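Local coordinates for exonuclease mut-7 homolog (PDB 7JW2), which probably trims the 3' ends of AGO1-bound microRNAs as a magnesium-dependent 3'-5' exoribonuclease, this chain being its exonuclease domain, at residues N85-L90 and S116-A121. Sequence-based numbering, arbitrary orientation.
Sequences NRDDVL and SQSTSA
D87 and S120 bring their CA atoms within 4.9 Å where two loops meet, the type I turn R86–V89 on one side and the run into strand 122-124 on the other. A121 turns its CB toward 85-90, where the methyl lies 3.3 Å from V89 O and 3.7 Å from D87 O. L90 brings CD1 to A121 O, and its CA–H also faces that oxygen in a weak CH···O contact.

D87, a solvent-exposed residue, brings OD2 3.4 Å from S120 CA. S120 holds OG beside its own backbone N (chi1 -60°), on the N85 side, where a water donates to it at 2.8 Å and, weakly, to N85 O. The side chains of N85 and S120 both find M113, whose N donates to N85 OD1 and whose O accepts from S120 OG. The S118–A121 backbone is shaped by two successive ST turns, S118 OG accepting from S120 N and T119 OG1 from A121 N. Within the other loop, R86 grips D88 side-on through NE and NH2, while V89 CG2 sits over the centre of the guanidinium face.

R86 O and S120 O, two acceptors, stand only 3.2 Å apart. Carbonyl oxygens brought together call for a shared donor: K91 NZ bonds both S120 O and V89 O, and its charge probably eases their crowding. Segments 85-90 and 116-121, leading into neighbouring parallel strands of this RNase H-like exonuclease sheet, thus meet through methyl packing, a water and K91, while N85 bonds directly to N111 and M113 earlier in the second loop.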
ATOM      1  N   ASN A  85      -4.281  -2.048  14.806  1.00 18.73           N
ATOM      2  CA  ASN A  85      -4.982  -3.146  15.474  1.00 20.60           C
ATOM      3  C   ASN A  85      -4.226  -4.455  15.379  1.00 25.36           C
ATOM      4  O   ASN A  85      -4.813  -5.515  15.134  1.00 32.20           O
ATOM      5  CB  ASN A  85      -6.384  -3.286  14.890  1.00 20.09           C
ATOM      6  CG  ASN A  85      -7.248  -2.084  15.176  1.00 21.29           C
ATOM      7  OD1 ASN A  85      -7.029  -1.364  16.154  1.00 20.93           O
ATOM      8  ND2 ASN A  85      -8.236  -1.854  14.324  1.00 21.54           N
ATOM      9  N   ARG A  86      -2.913  -4.394  15.536  1.00 25.90           N
ATOM     10  CA  ARG A  86      -2.048  -5.562  15.505  1.00 24.46           C
ATOM     11  C   ARG A  86      -1.349  -5.696  16.846  1.00 23.31           C
ATOM     12  O   ARG A  86      -0.702  -4.750  17.309  1.00 24.93           O
ATOM     13  CB  ARG A  86      -1.013  -5.435  14.400  1.00 24.43           C
ATOM     14  CG  ARG A  86      -1.563  -5.613  13.027  1.00 27.37           C
ATOM     15  CD  ARG A  86      -0.466  -5.414  12.027  1.00 26.58           C
ATOM     16  NE  ARG A  86       0.627  -6.364  12.221  1.00 24.62           N
ATOM     17  CZ  ARG A  86       1.756  -6.318  11.530  1.00 22.54           C
ATOM     18  NH1 ARG A  86       1.932  -5.360  10.628  1.00 25.51           N
ATOM     19  NH2 ARG A  86       2.711  -7.216  11.742  1.00 23.16           N
ATOM     20  N   ASP A  87      -1.457  -6.872  17.460  1.00 28.07           N
ATOM     21  CA  ASP A  87      -0.795  -7.090  18.737  1.00 27.97           C
ATOM     22  C   ASP A  87       0.713  -7.277  18.601  1.00 24.61           C
ATOM     23  O   ASP A  87       1.412  -7.227  19.620  1.00 28.08           O
ATOM     24  CB  ASP A  87      -1.397  -8.311  19.437  1.00 34.17           C
ATOM     25  CG  ASP A  87      -2.768  -8.031  20.039  1.00 37.54           C
ATOM     26  OD1 ASP A  87      -3.511  -9.002  20.312  1.00 42.92           O
ATOM     27  OD2 ASP A  87      -3.105  -6.846  20.244  1.00 39.34           O
ATOM     28  N   ASP A  88       1.232  -7.483  17.389  1.00 19.45           N
ATOM     29  CA  ASP A  88       2.653  -7.740  17.183  1.00 21.46           C
ATOM     30  C   ASP A  88       3.431  -6.494  16.771  1.00 18.54           C
ATOM     31  O   ASP A  88       4.607  -6.600  16.407  1.00 17.94           O
ATOM     32  CB  ASP A  88       2.863  -8.881  16.159  1.00 20.30           C
ATOM     33  CG  ASP A  88       2.221  -8.603  14.799  1.00 21.18           C
ATOM     34  OD1 ASP A  88       1.293  -7.775  14.732  1.00 23.53           O
ATOM     35  OD2 ASP A  88       2.636  -9.225  13.789  1.00 26.43           O
ATOM     36  N   VAL A  89       2.803  -5.317  16.800  1.00 17.11           N
ATOM     37  CA  VAL A  89       3.485  -4.050  16.546  1.00 17.01           C
ATOM     38  C   VAL A  89       3.253  -3.140  17.745  1.00 14.07           C
ATOM     39  O   VAL A  89       2.107  -2.863  18.109  1.00 16.04           O
ATOM     40  CB  VAL A  89       2.995  -3.378  15.254  1.00 16.23           C
ATOM     41  CG1 VAL A  89       3.837  -2.148  14.952  1.00 18.96           C
ATOM     42  CG2 VAL A  89       3.011  -4.373  14.107  1.00 19.32           C
ATOM     43  N   LEU A  90       4.336  -2.721  18.389  1.00 13.89           N
ATOM     44  CA  LEU A  90       4.237  -1.753  19.480  1.00 14.70           C
ATOM     45  C   LEU A  90       3.969  -0.355  18.923  1.00 14.98           C
ATOM     46  O   LEU A  90       4.691   0.102  18.038  1.00 14.53           O
ATOM     47  CB  LEU A  90       5.526  -1.759  20.307  1.00 15.15           C
ATOM     48  CG  LEU A  90       5.614  -0.719  21.424  1.00 14.94           C
ATOM     49  CD1 LEU A  90       4.525  -0.930  22.468  1.00 18.63           C
ATOM     50  CD2 LEU A  90       6.987  -0.740  22.075  1.00 17.05           C
ATOM     51  N   SER A 116     -10.084  -1.994  27.491  1.00 49.30           N
ATOM     52  CA  SER A 116      -9.670  -2.878  28.577  1.00 51.56           C
ATOM     53  C   SER A 116      -9.295  -4.263  28.069  1.00 51.39           C
ATOM     54  O   SER A 116      -8.291  -4.840  28.502  1.00 57.29           O
ATOM     55  CB  SER A 116     -10.789  -2.981  29.613  1.00 50.32           C
ATOM     56  OG  SER A 116     -11.987  -3.448  29.013  1.00 52.00           O
ATOM     57  N   GLN A 117     -10.092  -4.815  27.151  1.00 52.02           N
ATOM     58  CA  GLN A 117      -9.810  -6.146  26.622  1.00 53.94           C
ATOM     59  C   GLN A 117      -8.462  -6.178  25.911  1.00 52.86           C
ATOM     60  O   GLN A 117      -7.575  -6.967  26.264  1.00 51.48           O
ATOM     61  CB  GLN A 117     -10.932  -6.584  25.677  1.00 57.36           C
ATOM     62  CG  GLN A 117     -11.542  -5.437  24.895  1.00 57.43           C
ATOM     63  CD  GLN A 117     -12.453  -5.880  23.766  1.00 63.91           C
ATOM     64  OE1 GLN A 117     -12.177  -6.862  23.076  1.00 67.05           O
ATOM     65  NE2 GLN A 117     -13.536  -5.138  23.557  1.00 63.95           N
ATOM     66  N   SER A 118      -8.285  -5.317  24.908  1.00 50.64           N
ATOM     67  CA  SER A 118      -7.064  -5.295  24.115  1.00 42.83           C
ATOM     68  C   SER A 118      -6.568  -3.868  23.948  1.00 36.35           C
ATOM     69  O   SER A 118      -7.309  -2.993  23.487  1.00 34.82           O
ATOM     70  CB  SER A 118      -7.275  -5.927  22.738  1.00 42.26           C
ATOM     71  OG  SER A 118      -6.037  -6.036  22.054  1.00 40.69           O
ATOM     72  N   THR A 119      -5.310  -3.647  24.321  1.00 31.68           N
ATOM     73  CA  THR A 119      -4.607  -2.406  24.039  1.00 26.87           C
ATOM     74  C   THR A 119      -4.157  -2.312  22.591  1.00 26.37           C
ATOM     75  O   THR A 119      -3.655  -1.257  22.183  1.00 23.52           O
ATOM     76  CB  THR A 119      -3.377  -2.296  24.940  1.00 22.90           C
ATOM     77  OG1 THR A 119      -2.525  -3.425  24.696  1.00 26.34           O
ATOM     78  CG2 THR A 119      -3.792  -2.288  26.397  1.00 28.53           C
ATOM     79  N   SER A 120      -4.286  -3.400  21.829  1.00 24.37           N
ATOM     80  CA  SER A 120      -3.693  -3.502  20.497  1.00 22.91           C
ATOM     81  C   SER A 120      -2.215  -3.140  20.531  1.00 21.89           C
ATOM     82  O   SER A 120      -1.669  -2.620  19.557  1.00 19.93           O
ATOM     83  CB  SER A 120      -4.440  -2.634  19.485  1.00 25.64           C
ATOM     84  OG  SER A 120      -5.797  -3.031  19.380  1.00 27.08           O
ATOM     85  N   ALA A 121      -1.565  -3.400  21.669  1.00 18.64           N
ATOM     86  CA  ALA A 121      -0.160  -3.072  21.870  1.00 17.19           C
ATOM     87  C   ALA A 121       0.108  -1.570  21.719  1.00 15.66           C
ATOM     88  O   ALA A 121       1.188  -1.170  21.277  1.00 15.58           O
ATOM     89  CB  ALA A 121       0.733  -3.882  20.924  1.00 19.57           C
TER
HETATM   90  O   HOH W   1      -6.202  -5.504  18.117  1.00 36.39           O